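Local coordinates for protein methyltransferase (Streptococcus pyogenes, PDB 2ESR) that probably transfers methyl groups from S-adenosylmethionine to RNA, as a Rossmann-like methyltransferase of the family that includes the 16S rRNA enzyme RsmD, at residues E48-G53 with E80-L85; A57-K62 with A68-N73. All coordinates share one frame; numbering follows the deposited sequence.

Contacts 1 and 2 pack helices on neighbouring parallel strands, 83-86 and 56-60, at one edge of the same sheet, and their centres lie about 11 Å apart. Contact 2 is nested within the chain loop that contact 1 closes. The strands are joined by probable hydrogen bonds between T84 O and L59 N, 2.7 Å, and between R82 O and A57 N, 2.9 Å. Side chains bridge the contacts as well: F83 CD2 of contact 1 packs 3.8 Å from A57 CB of contact 2. E61, in contact 2, reaches G41 of a glycine-rich loop that probably belongs to the cofactor site; F83 lies near that motif without touching it.

Contact 1 of 2, residues E48-G53 with E80-L85; sequences EAVSRG and ENRFTL
The hydrogen bond from R52 N to E48 O, 2.9 Å long, helps close the last turn of helix 44-51, the helix that carries V50 against R82 and F83. G53 then ends the helix in a Schellman motif: its phi of 133° takes the chain out of helical geometry while its N still bonds V50 O at 3.0 Å. The same turn holds a salt bridge between R52 NE and E48 OE2, 2.8 Å, although its hydrogen-bond component is bent and weak, and R52 NH1 has a second partner in P28 O.

Across the contact everything is van der Waals packing, and V50 supplies one whole side of it. With CG1 anti to the backbone N (chi1 171°), the isopropyl group straddles its two partners. CG1 meets R82 at the edge of the guanidinium, in its plane, 3.5 Å from NE, and it also touches CD. CG2 goes to the ring of F83, 3.7 Å from CE2, while V50 CB itself sits 3.8 Å from F83 CZ. The ring and the valine approach from opposite directions and meet obliquely. The bend at chi3 (73°) swings R82 NE in beside CG1; CD is already next to it.

E80 O lies in the plane of the F83 ring, at its edge, and accepts the backbone N-H of F83 in the short 3-10 turn that leads into the strand. F83 also packs on L59 of strand 56-60 and on I74 of helix 64-75, while N81 and T84 pack on R34 of the second subunit. The last turn of helix 44-51 thus packs on the start of strand 83-86, at the edge of the parallel part of a mixed sheet, and on A57 of the neighbouring strand, the layered helix-on-sheet packing of Rossmann-like methyltransferases.

Contact 2 of 2, residues A57-K62 with A68-N73; sequences AVLVEK and AIIQDN
The beta-alpha-beta unit formed by strand 56-60, helix 64-75 and strand 83-86 is packed together here by I70 of the helix, which meets L59 and E61 of the first strand and the turn after it. One isoleucine serves both partners by dividing its branches. Its CG2, anti to the backbone N (chi1 -66° for CG1), faces L59, where CG2 and L59 CD2 approach to 3.7 Å with the two side chains running alongside in opposite senses. The longer branch is extended, with chi2 at 175°, and carries CD1 out to E61, ending 3.8 Å from E61 CB and 4.2 Å from E61 CG.

What I70 touches of the glutamate is therefore its aliphatic stem, crossed at a slant. Beyond the stem, the chain bends at chi2 (56°) and takes the carboxylate on to two backbone amides: OE1 accepts a hydrogen bond from G41 N and OE2 one from N63 N. G41 lies in a glycine-rich loop that resembles the Rossmann type, and an acidic residue at the end of the corresponding strand commonly binds the ribose of the cofactor in related methyltransferases, so E61 may well do so here.

The packing continues around L59 and I70. L85 of strand 83-86 touches both, and A46 of helix 44-51 also lies on L59.

The stem and the carboxylate of E61 are thus put to different uses: one methyl, I70 CD1, packs against its methylenes while two amides hold its oxygens, a combination of apolar packing and polar bonding that probably helps to set the direction of the carboxylate.

Contact 1 of 2, residues E48-G53 with E80-L85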
loop_
_atom_site.group_PDB
_atom_site.type_symbol
_atom_site.label_atom_id
_atom_site.label_comp_id
_atom_site.label_asym_id
_atom_site.label_seq_id
_atom_site.Cartn_x
_atom_site.Cartn_y
_atom_site.Cartn_z
ATOM N N GLU A 48 -10.646 -6.838 -9.706
ATOM C CA GLU A 48 -10.715 -7.839 -10.764
ATOM C C GLU A 48 -9.316 -8.160 -11.283
ATOM O O GLU A 48 -9.007 -9.315 -11.566
ATOM C CB GLU A 48 -11.608 -7.345 -11.902
ATOM C CG GLU A 48 -11.827 -8.343 -13.031
ATOM C CD GLU A 48 -12.467 -9.640 -12.568
ATOM O OE1 GLU A 48 -13.364 -9.594 -11.697
ATOM O OE2 GLU A 48 -12.085 -10.710 -13.089
ATOM N N ALA A 49 -8.459 -7.146 -11.377
ATOM C CA ALA A 49 -7.099 -7.353 -11.867
ATOM C C ALA A 49 -6.329 -8.286 -10.941
ATOM O O ALA A 49 -5.567 -9.134 -11.395
ATOM C CB ALA A 49 -6.365 -6.016 -11.992
ATOM N N VAL A 50 -6.510 -8.116 -9.639
ATOM C CA VAL A 50 -5.826 -8.984 -8.689
ATOM C C VAL A 50 -6.420 -10.388 -8.798
ATOM O O VAL A 50 -5.702 -11.390 -8.738
ATOM C CB VAL A 50 -5.968 -8.451 -7.241
ATOM C CG1 VAL A 50 -5.455 -9.482 -6.247
ATOM C CG2 VAL A 50 -5.174 -7.157 -7.091
ATOM N N SER A 51 -7.733 -10.458 -8.980
ATOM C CA SER A 51 -8.406 -11.748 -9.109
ATOM C C SER A 51 -7.863 -12.505 -10.318
ATOM O O SER A 51 -7.806 -13.739 -10.321
ATOM C CB SER A 51 -9.916 -11.548 -9.268
ATOM O OG SER A 51 -10.588 -12.796 -9.335
ATOM N N ARG A 52 -7.454 -11.758 -11.338
ATOM C CA ARG A 52 -6.934 -12.350 -12.564
ATOM C C ARG A 52 -5.435 -12.613 -12.570
ATOM O O ARG A 52 -4.893 -13.080 -13.574
ATOM C CB ARG A 52 -7.319 -11.477 -13.763
ATOM C CG ARG A 52 -8.806 -11.533 -14.096
ATOM C CD ARG A 52 -9.209 -10.509 -15.154
ATOM N NE ARG A 52 -10.634 -10.594 -15.476
ATOM C CZ ARG A 52 -11.132 -11.268 -16.512
ATOM N NH1 ARG A 52 -10.323 -11.920 -17.337
ATOM N NH2 ARG A 52 -12.442 -11.291 -16.724
ATOM N N GLY A 53 -4.754 -12.318 -11.466
ATOM C CA GLY A 53 -3.327 -12.586 -11.435
ATOM C C GLY A 53 -2.381 -11.522 -10.924
ATOM O O GLY A 53 -1.219 -11.822 -10.632
ATOM N N GLU A 80 -7.962 -9.554 1.277
ATOM C CA GLU A 80 -7.853 -8.127 1.565
ATOM C C GLU A 80 -6.432 -7.652 1.837
ATOM O O GLU A 80 -6.134 -6.467 1.700
ATOM C CB GLU A 80 -8.736 -7.763 2.765
ATOM C CG GLU A 80 -8.242 -8.309 4.097
ATOM C CD GLU A 80 -9.005 -7.744 5.283
ATOM O OE1 GLU A 80 -8.647 -8.074 6.435
ATOM O OE2 GLU A 80 -9.962 -6.969 5.066
ATOM N N ASN A 81 -5.553 -8.572 2.221
ATOM C CA ASN A 81 -4.175 -8.208 2.527
ATOM C C ASN A 81 -3.381 -7.777 1.299
ATOM O O ASN A 81 -2.261 -7.288 1.421
ATOM C CB ASN A 81 -3.466 -9.380 3.215
ATOM C CG ASN A 81 -4.065 -9.706 4.570
ATOM O OD1 ASN A 81 -3.751 -10.738 5.169
ATOM N ND2 ASN A 81 -4.925 -8.825 5.067
ATOM N N ARG A 82 -3.970 -7.944 0.120
ATOM C CA ARG A 82 -3.304 -7.584 -1.127
ATOM C C ARG A 82 -3.643 -6.163 -1.573
ATOM O O ARG A 82 -3.141 -5.692 -2.595
ATOM C CB ARG A 82 -3.709 -8.565 -2.232
ATOM C CG ARG A 82 -3.737 -10.029 -1.792
ATOM C CD ARG A 82 -4.296 -10.928 -2.889
ATOM N NE ARG A 82 -3.354 -11.098 -3.990
ATOM C CZ ARG A 82 -2.269 -11.863 -3.935
ATOM N NH1 ARG A 82 -1.983 -12.542 -2.830
ATOM N NH2 ARG A 82 -1.459 -11.939 -4.983
ATOM N N PHE A 83 -4.482 -5.475 -0.806
ATOM C CA PHE A 83 -4.882 -4.121 -1.167
ATOM C C PHE A 83 -4.512 -3.050 -0.156
ATOM O O PHE A 83 -4.582 -3.260 1.054
ATOM C CB PHE A 83 -6.391 -4.067 -1.404
ATOM C CG PHE A 83 -6.883 -5.075 -2.391
ATOM C CD1 PHE A 83 -7.169 -6.377 -1.996
ATOM C CD2 PHE A 83 -7.037 -4.732 -3.730
ATOM C CE1 PHE A 83 -7.602 -7.327 -2.918
ATOM C CE2 PHE A 83 -7.467 -5.673 -4.661
ATOM C CZ PHE A 83 -7.751 -6.973 -4.256
ATOM N N THR A 84 -4.118 -1.894 -0.677
ATOM C CA THR A 84 -3.763 -0.750 0.143
ATOM C C THR A 84 -4.619 0.411 -0.363
ATOM O O THR A 84 -4.487 0.819 -1.514
ATOM C CB THR A 84 -2.276 -0.387 -0.012
ATOM O OG1 THR A 84 -1.467 -1.511 0.364
ATOM C CG2 THR A 84 -1.926 0.806 0.869
ATOM N N LEU A 85 -5.512 0.913 0.489
ATOM C CA LEU A 85 -6.378 2.025 0.116
ATOM C C LEU A 85 -5.891 3.317 0.755
ATOM O O LEU A 85 -5.680 3.388 1.966
ATOM C CB LEU A 85 -7.830 1.767 0.545
ATOM C CG LEU A 85 -8.793 2.942 0.305
ATOM C CD1 LEU A 85 -8.957 3.171 -1.192
ATOM C CD2 LEU A 85 -10.148 2.663 0.937
#

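Contact 2 of 2, residues A57-K62 with A68-N73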
loop_
_atom_site.group_PDB
_atom_site.type_symbol
_atom_site.label_atom_id
_atom_site.label_comp_id
_atom_site.label_asym_id
_atom_site.label_seq_id
_atom_site.Cartn_x
_atom_site.Cartn_y
_atom_site.Cartn_z
ATOM N N ALA A 57 -2.476 -4.306 -5.069
ATOM C CA ALA A 57 -3.012 -3.086 -5.647
ATOM C C ALA A 57 -3.043 -1.949 -4.650
ATOM O O ALA A 57 -3.301 -2.152 -3.464
ATOM C CB ALA A 57 -4.413 -3.330 -6.161
ATOM N N VAL A 58 -2.759 -0.753 -5.139
ATOM C CA VAL A 58 -2.832 0.434 -4.308
ATOM C C VAL A 58 -3.998 1.182 -4.925
ATOM O O VAL A 58 -4.015 1.415 -6.134
ATOM C CB VAL A 58 -1.568 1.316 -4.398
ATOM C CG1 VAL A 58 -1.823 2.654 -3.688
ATOM C CG2 VAL A 58 -0.389 0.609 -3.757
ATOM N N LEU A 59 -4.988 1.519 -4.109
ATOM C CA LEU A 59 -6.148 2.254 -4.594
ATOM C C LEU A 59 -6.179 3.624 -3.933
ATOM O O LEU A 59 -5.936 3.741 -2.733
ATOM C CB LEU A 59 -7.445 1.504 -4.266
ATOM C CG LEU A 59 -7.724 0.172 -4.971
ATOM C CD1 LEU A 59 -6.784 -0.910 -4.446
ATOM C CD2 LEU A 59 -9.170 -0.222 -4.733
ATOM N N VAL A 60 -6.461 4.660 -4.716
ATOM C CA VAL A 60 -6.543 6.007 -4.173
ATOM C C VAL A 60 -7.924 6.548 -4.501
ATOM O O VAL A 60 -8.313 6.600 -5.661
ATOM C CB VAL A 60 -5.495 6.958 -4.788
ATOM C CG1 VAL A 60 -5.566 8.319 -4.091
ATOM C CG2 VAL A 60 -4.102 6.365 -4.656
ATOM N N GLU A 61 -8.664 6.935 -3.469
ATOM C CA GLU A 61 -10.008 7.466 -3.649
ATOM C C GLU A 61 -10.284 8.428 -2.509
ATOM O O GLU A 61 -10.189 8.053 -1.343
ATOM C CB GLU A 61 -11.031 6.323 -3.647
ATOM C CG GLU A 61 -12.484 6.779 -3.727
ATOM C CD GLU A 61 -12.752 7.655 -4.935
ATOM O OE1 GLU A 61 -12.513 7.193 -6.073
ATOM O OE2 GLU A 61 -13.199 8.808 -4.746
ATOM N N LYS A 62 -10.622 9.667 -2.856
ATOM C CA LYS A 62 -10.890 10.706 -1.864
ATOM C C LYS A 62 -12.300 10.733 -1.271
ATOM O O LYS A 62 -12.485 11.171 -0.134
ATOM C CB LYS A 62 -10.575 12.081 -2.459
ATOM C CG LYS A 62 -9.417 12.798 -1.784
ATOM C CD LYS A 62 -9.650 12.939 -0.283
ATOM C CE LYS A 62 -8.487 13.635 0.399
ATOM N NZ LYS A 62 -8.640 13.626 1.877
ATOM N N ALA A 68 -15.917 3.496 1.573
ATOM C CA ALA A 68 -16.682 2.491 2.294
ATOM C C ALA A 68 -16.960 1.304 1.379
ATOM O O ALA A 68 -16.793 0.148 1.769
ATOM C CB ALA A 68 -17.986 3.092 2.798
ATOM N N ILE A 69 -17.375 1.597 0.151
ATOM C CA ILE A 69 -17.675 0.547 -0.808
ATOM C C ILE A 69 -16.432 -0.275 -1.113
ATOM O O ILE A 69 -16.476 -1.503 -1.119
ATOM C CB ILE A 69 -18.237 1.140 -2.109
ATOM C CG1 ILE A 69 -19.543 1.876 -1.807
ATOM C CG2 ILE A 69 -18.479 0.035 -3.131
ATOM C CD1 ILE A 69 -20.136 2.604 -2.991
ATOM N N ILE A 70 -15.317 0.405 -1.356
ATOM C CA ILE A 70 -14.071 -0.283 -1.658
ATOM C C ILE A 70 -13.689 -1.239 -0.539
ATOM O O ILE A 70 -13.386 -2.404 -0.781
ATOM C CB ILE A 70 -12.913 0.711 -1.857
ATOM C CG1 ILE A 70 -13.158 1.559 -3.104
ATOM C CG2 ILE A 70 -11.602 -0.047 -1.973
ATOM C CD1 ILE A 70 -12.121 2.647 -3.312
ATOM N N GLN A 71 -13.701 -0.736 0.690
ATOM C CA GLN A 71 -13.344 -1.546 1.845
ATOM C C GLN A 71 -14.193 -2.807 1.943
ATOM O O GLN A 71 -13.683 -3.883 2.259
ATOM C CB GLN A 71 -13.459 -0.704 3.121
ATOM C CG GLN A 71 -12.351 0.338 3.232
ATOM C CD GLN A 71 -12.553 1.317 4.373
ATOM O OE1 GLN A 71 -12.743 0.921 5.521
ATOM N NE2 GLN A 71 -12.506 2.607 4.060
ATOM N N ASP A 72 -15.485 -2.681 1.660
ATOM C CA ASP A 72 -16.381 -3.830 1.705
ATOM C C ASP A 72 -16.045 -4.823 0.592
ATOM O O ASP A 72 -15.957 -6.026 0.836
ATOM C CB ASP A 72 -17.838 -3.375 1.573
ATOM C CG ASP A 72 -18.334 -2.635 2.804
ATOM O OD1 ASP A 72 -19.456 -2.084 2.755
ATOM O OD2 ASP A 72 -17.609 -2.608 3.824
ATOM N N ASN A 73 -15.855 -4.316 -0.626
ATOM C CA ASN A 73 -15.528 -5.171 -1.765
ATOM C C ASN A 73 -14.219 -5.919 -1.538
ATOM O O ASN A 73 -14.068 -7.065 -1.955
ATOM C CB ASN A 73 -15.412 -4.347 -3.056
ATOM C CG ASN A 73 -16.749 -3.816 -3.542
ATOM O OD1 ASN A 73 -17.742 -4.539 -3.579
ATOM N ND2 ASN A 73 -16.774 -2.549 -3.937
#